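Local coordinates for protein putative transcriptional coactivator P15 (Enterobacteria phage t5, PDB 4BG7) that is a phage homolog of the eukaryotic transcription coactivator PC4, implicated in recombination-dependent DNA replication, and probably binds DNA, at the interface of chains A and B. Numbering follows the deposited sequence. Chains: chain A/B, Putative transcriptional coactivator P15.

The interface of chains A and B. Residues chain A 3-4, 63-64, 69; chain B 20-21, 23.
The indole of B:Trp21 reaches into chain A with A:Pro64 on one face and the carboxylate of A:Glu3 at its edge. CD of the A:Pro64 ring sits 4.0 Å from the centroid of the five-membered ring of B:Trp21, a CH-pi contact displaced toward the rim, and the two side chains cross at about a right angle. Proline suits this place because its rigid ring presents polarised C-H groups to an electron-rich face. On the opposite face lies the backbone N of B:Lys23, from the indole's own strand 21-23. At the edge, the indole N-H at NE1 of B:Trp21 donates to OE1 of A:Glu3 over 3.0 Å; the bond is fairly straight (156° at the hydrogen), and OE1 stays in the indole plane. Carboxylate and ring are nearly coplanar, tilted by 19°, and a carboxylate is a natural acceptor for this N-H. Tryptophan thus offers both a broad apolar surface and a donor. Its CG stands anti to the backbone N (chi1 172°), extending the indole toward A:Gln4, whose CA lies near CZ2. Nearer the strand, CD2 of A:Phe63 meets CB of B:Trp21 at 4.0 Å, while the phenyl CZ of A:Phe63 approaches CD1 of B:Leu20, two apolar groups suited to packing together. Threonine serves two needs: the methyl CG2 of A:Thr69 packs 3.7 Å from CD1 of B:Trp21, and its hydroxyl OG1 donates to the carbonyl O of A:Pro64, at 2.6 Å and above the carbonyl plane, tying helix 67-83 to strand 59-64. B:Lys23, long and flexible, bends at chi3 so that its terminal amine NZ reaches the backbone O of A:Glu3 at 2.9 Å, in the carbonyl plane. One residue near the N-terminus is therefore gripped through both backbone and side chain. The patch fastens this N-terminal segment and the strand-helix junction of one subunit to a strand of the other; repeated by the twofold, at least in its apolar part, it probably helps hold together the dimer typical of PC4-like proteins.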
ATOM      1  N   GLU A   3      -4.825  -1.049 -17.061  1.00 42.85           N
ATOM      2  CA  GLU A   3      -3.505  -1.029 -16.288  1.00 45.43           C
ATOM      3  C   GLU A   3      -2.981   0.404 -16.117  1.00 44.88           C
ATOM      4  O   GLU A   3      -2.315   0.941 -17.023  1.00 41.51           O
ATOM      5  CB  GLU A   3      -2.383  -1.845 -16.997  1.00 46.78           C
ATOM      6  CG  GLU A   3      -2.339  -3.358 -16.847  1.00 46.11           C
ATOM      7  CD  GLU A   3      -1.830  -3.843 -15.475  1.00 45.50           C
ATOM      8  OE1 GLU A   3      -0.959  -3.210 -14.828  1.00 38.99           O
ATOM      9  OE2 GLU A   3      -2.334  -4.882 -15.046  1.00 45.79           O
ATOM     10  N   GLN A   4      -3.252   1.019 -14.966  1.00 38.18           N
ATOM     11  CA  GLN A   4      -3.006   2.465 -14.772  1.00 37.65           C
ATOM     12  C   GLN A   4      -3.013   2.873 -13.282  1.00 32.10           C
ATOM     13  O   GLN A   4      -3.575   2.147 -12.505  1.00 33.14           O
ATOM     14  CB  GLN A   4      -4.126   3.230 -15.469  1.00 42.68           C
ATOM     15  CG  GLN A   4      -5.392   3.290 -14.644  1.00 48.13           C
ATOM     16  CD  GLN A   4      -6.647   3.535 -15.436  1.00 54.58           C
ATOM     17  OE1 GLN A   4      -6.894   2.878 -16.446  1.00 53.00           O
ATOM     18  NE2 GLN A   4      -7.480   4.456 -14.950  1.00 51.06           N
ATOM     19  N   PHE A  63      -3.684   1.684  -7.635  1.00 23.60           N
ATOM     20  CA  PHE A  63      -3.010   1.132  -8.783  1.00 25.45           C
ATOM     21  C   PHE A  63      -3.498  -0.299  -9.008  1.00 24.19           C
ATOM     22  O   PHE A  63      -4.212  -0.843  -8.189  1.00 24.26           O
ATOM     23  CB  PHE A  63      -1.484   1.276  -8.652  1.00 26.16           C
ATOM     24  CG  PHE A  63      -0.875   0.418  -7.598  1.00 25.94           C
ATOM     25  CD1 PHE A  63      -0.980   0.772  -6.274  1.00 30.10           C
ATOM     26  CD2 PHE A  63      -0.128  -0.692  -7.926  1.00 32.81           C
ATOM     27  CE1 PHE A  63      -0.398   0.033  -5.248  1.00 32.37           C
ATOM     28  CE2 PHE A  63       0.463  -1.454  -6.921  1.00 35.44           C
ATOM     29  CZ  PHE A  63       0.304  -1.098  -5.569  1.00 32.89           C
ATOM     30  N   PRO A  64      -3.121  -0.935 -10.119  1.00 25.01           N
ATOM     31  CA  PRO A  64      -3.823  -2.193 -10.355  1.00 26.03           C
ATOM     32  C   PRO A  64      -3.660  -3.312  -9.319  1.00 24.14           C
ATOM     33  O   PRO A  64      -2.611  -3.501  -8.694  1.00 24.29           O
ATOM     34  CB  PRO A  64      -3.282  -2.671 -11.722  1.00 27.09           C
ATOM     35  CG  PRO A  64      -2.655  -1.494 -12.332  1.00 25.35           C
ATOM     36  CD  PRO A  64      -2.310  -0.517 -11.252  1.00 26.52           C
ATOM     37  N   THR A  69       0.871  -7.507  -9.371  1.00 25.99           N
ATOM     38  CA  THR A  69       1.139  -6.407  -8.451  1.00 24.90           C
ATOM     39  C   THR A  69       1.061  -6.873  -6.998  1.00 21.82           C
ATOM     40  O   THR A  69       1.860  -6.423  -6.144  1.00 26.54           O
ATOM     41  CB  THR A  69       0.229  -5.179  -8.684  1.00 22.75           C
ATOM     42  OG1 THR A  69      -1.125  -5.582  -8.476  1.00 25.24           O
ATOM     43  CG2 THR A  69       0.397  -4.629 -10.096  1.00 26.90           C
TER
ATOM     44  N   LEU B  20       6.929  -1.412  -7.499  1.00 27.43           N
ATOM     45  CA  LEU B  20       5.717  -2.305  -7.359  1.00 28.72           C
ATOM     46  C   LEU B  20       4.985  -2.468  -8.677  1.00 29.07           C
ATOM     47  O   LEU B  20       4.269  -3.467  -8.915  1.00 28.59           O
ATOM     48  CB  LEU B  20       4.733  -1.752  -6.342  1.00 25.88           C
ATOM     49  CG  LEU B  20       5.233  -1.615  -4.910  1.00 26.76           C
ATOM     50  CD1 LEU B  20       4.117  -1.200  -3.974  1.00 26.84           C
ATOM     51  CD2 LEU B  20       5.837  -2.973  -4.500  1.00 27.22           C
ATOM     52  N   TRP B  21       5.112  -1.458  -9.504  1.00 29.26           N
ATOM     53  CA  TRP B  21       4.376  -1.390 -10.739  1.00 32.75           C
ATOM     54  C   TRP B  21       4.951  -0.277 -11.561  1.00 30.62           C
ATOM     55  O   TRP B  21       5.396   0.724 -11.007  1.00 26.62           O
ATOM     56  CB  TRP B  21       2.936  -1.115 -10.409  1.00 27.90           C
ATOM     57  CG  TRP B  21       2.095  -0.838 -11.610  1.00 29.12           C
ATOM     58  CD1 TRP B  21       1.322  -1.753 -12.317  1.00 30.81           C
ATOM     59  CD2 TRP B  21       1.950   0.403 -12.319  1.00 28.83           C
ATOM     60  NE1 TRP B  21       0.692  -1.145 -13.358  1.00 32.72           N
ATOM     61  CE2 TRP B  21       1.023   0.142 -13.413  1.00 33.19           C
ATOM     62  CE3 TRP B  21       2.461   1.679 -12.164  1.00 34.20           C
ATOM     63  CZ2 TRP B  21       0.635   1.123 -14.286  1.00 37.41           C
ATOM     64  CZ3 TRP B  21       2.049   2.662 -13.045  1.00 41.24           C
ATOM     65  CH2 TRP B  21       1.168   2.387 -14.092  1.00 34.03           C
ATOM     66  N   LYS B  23       5.043   1.614 -15.849  1.00 33.39           N
ATOM     67  CA  LYS B  23       4.845   1.762 -17.283  1.00 39.03           C
ATOM     68  C   LYS B  23       5.829   2.822 -17.630  1.00 36.18           C
ATOM     69  O   LYS B  23       6.483   3.361 -16.735  1.00 35.44           O
ATOM     70  CB  LYS B  23       3.419   2.283 -17.620  1.00 41.44           C
ATOM     71  CG  LYS B  23       2.331   1.242 -17.565  1.00 46.82           C
ATOM     72  CD  LYS B  23       1.059   1.643 -18.343  1.00 48.34           C
ATOM     73  CE  LYS B  23       0.485   2.977 -17.892  1.00 45.94           C
ATOM     74  NZ  LYS B  23      -0.925   3.130 -18.335  1.00 43.91           N
TER